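Side-chain contacts in PlaB phospholipase (Legionella pneumophila, PDB 6ZTI), which is a virulence-associated phospholipase of the alpha/beta hydrolase family that binds NAD(H), which controls its activity through assembly into tetramers: residues 255-260 with 301-306; 288-293 with 307-312. All coordinates share one frame; numbering follows the deposited sequence.

Contact 1 of 2, residues 255-260 with 301-306; sequences PMAFGV and DSYNKL
Pro255 meets Tyr303 without a direct bond: its carbonyl O lies near the plane of the tyrosine ring, at the edge, and a water joins the two. The water donates to Pro255 O at 2.9 Å and, more weakly, to Tyr303 OH at 3.3 Å. Met256 follows and turns its CB away from the helix, yet its backbone and the root of its side chain close over the phenol oxygen, with Met256 CA at 3.4 Å and Met256 CG at 3.7 Å from Tyr303 OH. At Ala257 comes the one direct hydrogen bond. Ala257 N donates to Tyr303 OH over 2.9 Å, and at 169° the bond is nearly straight, although the amide approaches obliquely to the ring. The methyl of the same residue points toward the helix and packs beside the ring, Ala257 CB lying 4.1 Å from Tyr303 CE1. With CG opposite the backbone N (chi1 -176°), the ring extends away from the helix and carries its hydroxyl to the backbone at Ala257. That hydroxyl also hydrogen-bonds to Ser192 O, so a single oxygen bridges two neighbouring backbones. The Tyr303 ring itself meets Phe193 edge-to-face. Strand 257-261 is one of the two outermost strands, within this chain, of the six-stranded parallel sheet of the alpha/beta hydrolase core; Ala257 and Gly259 pair with strand 191-197, while helix 300-320 packs against the sheet and helix 286-296 touches Leu306 from beside it.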
loop_
_atom_site.group_PDB
_atom_site.type_symbol
_atom_site.label_atom_id
_atom_site.label_comp_id
_atom_site.label_asym_id
_atom_site.label_seq_id
_atom_site.Cartn_x
_atom_site.Cartn_y
_atom_site.Cartn_z
ATOM N N PRO B 255 7.660 7.184 42.111
ATOM C CA PRO B 255 8.729 8.150 41.845
ATOM C C PRO B 255 10.016 7.456 41.429
ATOM O O PRO B 255 10.440 6.467 42.034
ATOM C CB PRO B 255 8.900 8.870 43.190
ATOM C CG PRO B 255 7.621 8.648 43.926
ATOM C CD PRO B 255 7.146 7.295 43.491
ATOM N N MET B 256 10.659 8.005 40.405
ATOM C CA MET B 256 11.987 7.567 40.003
ATOM C C MET B 256 12.907 8.773 39.879
ATOM O O MET B 256 12.509 9.821 39.358
ATOM C CB MET B 256 11.947 6.807 38.665
ATOM C CG MET B 256 13.290 6.178 38.280
ATOM S SD MET B 256 13.291 5.136 36.783
ATOM C CE MET B 256 12.163 3.830 37.285
ATOM N N ALA B 257 14.141 8.611 40.351
ATOM C CA ALA B 257 15.153 9.645 40.204
ATOM C C ALA B 257 15.248 10.095 38.751
ATOM O O ALA B 257 15.219 9.280 37.826
ATOM C CB ALA B 257 16.511 9.115 40.681
ATOM N N PHE B 258 15.351 11.406 38.553
ATOM C CA PHE B 258 15.328 11.985 37.216
ATOM C C PHE B 258 16.153 13.254 37.227
ATOM O O PHE B 258 15.855 14.185 37.978
ATOM C CB PHE B 258 13.891 12.280 36.762
ATOM C CG PHE B 258 13.805 12.968 35.429
ATOM C CD1 PHE B 258 14.153 12.300 34.275
ATOM C CD2 PHE B 258 13.382 14.288 35.332
ATOM C CE1 PHE B 258 14.091 12.923 33.054
ATOM C CE2 PHE B 258 13.311 14.907 34.122
ATOM C CZ PHE B 258 13.668 14.222 32.973
ATOM N N GLY B 259 17.165 13.300 36.377
ATOM C CA GLY B 259 18.017 14.465 36.278
ATOM C C GLY B 259 18.274 14.824 34.836
ATOM O O GLY B 259 18.543 13.954 34.008
ATOM N N VAL B 260 18.177 16.112 34.539
ATOM C CA VAL B 260 18.609 16.675 33.267
ATOM C C VAL B 260 19.957 17.343 33.524
ATOM O O VAL B 260 20.037 18.372 34.203
ATOM C CB VAL B 260 17.580 17.662 32.700
ATOM C CG1 VAL B 260 18.043 18.232 31.379
ATOM C CG2 VAL B 260 16.198 16.992 32.528
ATOM N N ASP B 301 16.676 5.947 51.972
ATOM C CA ASP B 301 17.019 7.300 52.399
ATOM C C ASP B 301 18.020 7.941 51.454
ATOM O O ASP B 301 17.855 9.096 51.048
ATOM C CB ASP B 301 17.587 7.268 53.819
ATOM C CG ASP B 301 16.592 6.741 54.839
ATOM O OD1 ASP B 301 15.486 7.316 54.955
ATOM O OD2 ASP B 301 16.911 5.741 55.518
ATOM N N SER B 302 19.095 7.224 51.130
ATOM C CA SER B 302 20.070 7.754 50.190
ATOM C C SER B 302 19.455 7.950 48.812
ATOM O O SER B 302 19.803 8.903 48.108
ATOM C CB SER B 302 21.278 6.825 50.115
ATOM O OG SER B 302 20.882 5.468 49.959
ATOM N N TYR B 303 18.538 7.062 48.414
ATOM C CA TYR B 303 17.862 7.208 47.133
ATOM C C TYR B 303 17.057 8.496 47.088
ATOM O O TYR B 303 17.157 9.264 46.129
ATOM C CB TYR B 303 16.949 6.009 46.871
ATOM C CG TYR B 303 16.275 6.042 45.508
ATOM C CD1 TYR B 303 17.004 5.818 44.350
ATOM C CD2 TYR B 303 14.920 6.283 45.386
ATOM C CE1 TYR B 303 16.403 5.836 43.101
ATOM C CE2 TYR B 303 14.302 6.296 44.145
ATOM C CZ TYR B 303 15.055 6.072 43.002
ATOM O OH TYR B 303 14.468 6.090 41.763
ATOM N N ASN B 304 16.231 8.735 48.115
ATOM C CA ASN B 304 15.392 9.928 48.130
ATOM C C ASN B 304 16.232 11.193 48.217
ATOM O O ASN B 304 15.849 12.235 47.670
ATOM C CB ASN B 304 14.407 9.868 49.298
ATOM C CG ASN B 304 13.310 8.867 49.070
ATOM O OD1 ASN B 304 13.045 8.469 47.939
ATOM N ND2 ASN B 304 12.653 8.462 50.141
ATOM N N LYS B 305 17.367 11.126 48.913
ATOM C CA LYS B 305 18.313 12.236 48.888
ATOM C C LYS B 305 18.736 12.544 47.456
ATOM O O LYS B 305 18.695 13.698 47.015
ATOM C CB LYS B 305 19.518 11.895 49.762
ATOM C CG LYS B 305 20.565 12.992 49.904
ATOM C CD LYS B 305 21.218 12.939 51.292
ATOM C CE LYS B 305 22.738 13.043 51.230
ATOM N NZ LYS B 305 23.356 12.886 52.585
ATOM N N LEU B 306 19.113 11.510 46.700
ATOM C CA LEU B 306 19.545 11.703 45.319
ATOM C C LEU B 306 18.403 12.164 44.423
ATOM O O LEU B 306 18.615 12.975 43.506
ATOM C CB LEU B 306 20.145 10.405 44.793
ATOM C CG LEU B 306 20.898 10.431 43.468
ATOM C CD1 LEU B 306 21.696 11.699 43.311
ATOM C CD2 LEU B 306 21.831 9.240 43.406
HETATM O O HOH W 1 11.850 4.142 41.153
#

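Contact 2 of 2, residues 288-293 with 307-312; sequences AIWILR and VKELDN
Arg293 and Glu309 form a two-pronged salt bridge between the helices, the guanidinium presenting its NH1 and NH2 end-on to the two carboxylate oxygens. Arg293 NH1 reaches Glu309 OE1 at 2.8 Å, on the syn side, with a noticeably bent N-H...O angle of 145°. Arg293 NH2 reaches Glu309 OE2 at 3.0 Å more directly; here the oxygen lies in the guanidinium plane, but the nitrogen stands above the carboxylate plane. The two groups are therefore twisted, their planes 52° apart, rather than coplanar. Bends at chi2 and chi3 fold the arginine chain round so that its head meets the carboxylate, while the glutamate extends beyond CG to meet it. The supporting framework is an antiparallel helical hairpin, in which helices 286-296 and 300-320 are joined by a short turn and lie on the sheet of the alpha/beta hydrolase core; the axes of the short segments come no closer than 12.1 Å and run at 163°, a gap filled by large side chains. Apolar packing is centred on Trp290. Leu310 CD2 sits over one face of the indole, offset toward the rim, in a CH-pi contact, 4.0 Å from the centroid of the six-membered ring and closest to Trp290 CE3 at 3.6 Å. The far edge of the same ring faces the acid, Trp290 CH2 lying 3.4 Å from Glu309 OE1, and the indole also touches Leu195 and Leu261 of the sheet.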
loop_
_atom_site.group_PDB
_atom_site.type_symbol
_atom_site.label_atom_id
_atom_site.label_comp_id
_atom_site.label_asym_id
_atom_site.label_seq_id
_atom_site.Cartn_x
_atom_site.Cartn_y
_atom_site.Cartn_z
ATOM N N ALA B 288 29.655 11.193 34.655
ATOM C CA ALA B 288 30.480 10.349 35.511
ATOM C C ALA B 288 30.234 10.655 36.983
ATOM O O ALA B 288 30.111 9.738 37.808
ATOM C CB ALA B 288 31.954 10.550 35.162
ATOM N N ILE B 289 30.150 11.942 37.326
ATOM C CA ILE B 289 29.966 12.343 38.716
ATOM C C ILE B 289 28.642 11.830 39.254
ATOM O O ILE B 289 28.563 11.356 40.392
ATOM C CB ILE B 289 30.075 13.874 38.846
ATOM C CG1 ILE B 289 31.538 14.332 38.672
ATOM C CG2 ILE B 289 29.520 14.338 40.201
ATOM C CD1 ILE B 289 31.676 15.784 38.260
ATOM N N TRP B 290 27.577 11.920 38.458
ATOM C CA TRP B 290 26.278 11.519 38.981
ATOM C C TRP B 290 26.057 10.016 38.886
ATOM O O TRP B 290 25.300 9.468 39.694
ATOM C CB TRP B 290 25.165 12.292 38.270
ATOM C CG TRP B 290 25.113 13.686 38.788
ATOM C CD1 TRP B 290 25.566 14.810 38.169
ATOM C CD2 TRP B 290 24.639 14.099 40.072
ATOM N NE1 TRP B 290 25.377 15.905 38.977
ATOM C CE2 TRP B 290 24.815 15.493 40.155
ATOM C CE3 TRP B 290 24.072 13.425 41.156
ATOM C CZ2 TRP B 290 24.435 16.228 41.274
ATOM C CZ3 TRP B 290 23.708 14.150 42.271
ATOM C CH2 TRP B 290 23.885 15.542 42.320
ATOM N N ILE B 291 26.716 9.332 37.943
ATOM C CA ILE B 291 26.680 7.870 37.944
ATOM C C ILE B 291 27.282 7.327 39.231
ATOM O O ILE B 291 26.758 6.378 39.825
ATOM C CB ILE B 291 27.404 7.300 36.708
ATOM C CG1 ILE B 291 26.493 7.389 35.494
ATOM C CG2 ILE B 291 27.820 5.848 36.947
ATOM C CD1 ILE B 291 27.124 6.993 34.190
ATOM N N LEU B 292 28.400 7.910 39.673
ATOM C CA LEU B 292 29.066 7.428 40.884
ATOM C C LEU B 292 28.167 7.589 42.102
ATOM O O LEU B 292 28.103 6.700 42.964
ATOM C CB LEU B 292 30.386 8.178 41.084
ATOM C CG LEU B 292 31.329 7.711 42.194
ATOM C CD1 LEU B 292 31.679 6.238 42.038
ATOM C CD2 LEU B 292 32.595 8.555 42.183
ATOM N N ARG B 293 27.446 8.707 42.178
ATOM C CA ARG B 293 26.483 8.906 43.255
ATOM C C ARG B 293 25.386 7.849 43.205
ATOM O O ARG B 293 25.024 7.262 44.233
ATOM C CB ARG B 293 25.876 10.307 43.150
ATOM C CG ARG B 293 26.778 11.439 43.596
ATOM C CD ARG B 293 27.056 11.393 45.100
ATOM N NE ARG B 293 25.837 11.295 45.905
ATOM C CZ ARG B 293 25.098 12.334 46.295
ATOM N NH1 ARG B 293 25.437 13.573 45.954
ATOM N NH2 ARG B 293 24.010 12.129 47.028
ATOM N N VAL B 307 17.191 11.651 44.643
ATOM C CA VAL B 307 16.047 12.114 43.854
ATOM C C VAL B 307 15.932 13.628 43.947
ATOM O O VAL B 307 15.734 14.322 42.942
ATOM C CB VAL B 307 14.754 11.433 44.326
ATOM C CG1 VAL B 307 13.550 12.064 43.668
ATOM C CG2 VAL B 307 14.795 9.937 44.029
ATOM N N LYS B 308 16.054 14.162 45.160
ATOM C CA LYS B 308 15.915 15.601 45.350
ATOM C C LYS B 308 17.114 16.355 44.794
ATOM O O LYS B 308 16.950 17.412 44.179
ATOM C CB LYS B 308 15.729 15.914 46.831
ATOM C CG LYS B 308 15.444 17.378 47.132
ATOM C CD LYS B 308 16.385 17.921 48.207
ATOM C CE LYS B 308 17.740 18.326 47.630
ATOM N NZ LYS B 308 18.353 19.444 48.404
ATOM N N GLU B 309 18.330 15.833 44.992
ATOM C CA GLU B 309 19.496 16.497 44.418
ATOM C C GLU B 309 19.385 16.586 42.903
ATOM O O GLU B 309 19.703 17.625 42.310
ATOM C CB GLU B 309 20.786 15.774 44.807
ATOM C CG GLU B 309 21.231 16.008 46.246
ATOM C CD GLU B 309 22.600 15.408 46.553
ATOM O OE1 GLU B 309 23.534 15.592 45.743
ATOM O OE2 GLU B 309 22.744 14.753 47.605
ATOM N N LEU B 310 18.937 15.511 42.252
ATOM C CA LEU B 310 18.868 15.542 40.793
ATOM C C LEU B 310 17.771 16.471 40.299
ATOM O O LEU B 310 17.902 17.074 39.223
ATOM C CB LEU B 310 18.651 14.139 40.239
ATOM C CG LEU B 310 19.875 13.236 40.325
ATOM C CD1 LEU B 310 19.464 11.807 40.033
ATOM C CD2 LEU B 310 20.952 13.687 39.364
ATOM N N ASP B 311 16.675 16.574 41.046
ATOM C CA ASP B 311 15.632 17.526 40.688
ATOM C C ASP B 311 16.154 18.960 40.742
ATOM O O ASP B 311 15.815 19.783 39.885
ATOM C CB ASP B 311 14.422 17.365 41.611
ATOM C CG ASP B 311 13.269 18.273 41.204
ATOM O OD1 ASP B 311 12.775 18.118 40.067
ATOM O OD2 ASP B 311 12.881 19.156 41.994
ATOM N N ASN B 312 16.972 19.276 41.744
ATOM C CA ASN B 312 17.599 20.591 41.796
ATOM C C ASN B 312 18.505 20.819 40.589
ATOM O O ASN B 312 18.532 21.919 40.027
ATOM C CB ASN B 312 18.405 20.748 43.084
ATOM C CG ASN B 312 17.531 20.928 44.298
ATOM O OD1 ASN B 312 16.344 21.243 44.182
ATOM N ND2 ASN B 312 18.116 20.744 45.479
#

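Helix 300-320 serves both contacts, whose centres are about 7 Å apart: in contact 1 it meets edge strand 257-261, in contact 2 the preceding helix 286-296. Contact 1 is the more buried, and its chemistry is that of an interior site, with a phenol hydroxyl and one water linking to backbone groups. Contact 2 is only partly buried and pairs full charges beside apolar packing. The two also touch through apolar packing: Leu306 CD1 of contact 1 packs at 3.3 Å on Trp290 CZ3 of contact 2, and Ala257 CB lies 3.9 Å from Val307 CG2. Their segments alternate along the chain, and both contacts lie by strand 257-261, an edge strand within this chain.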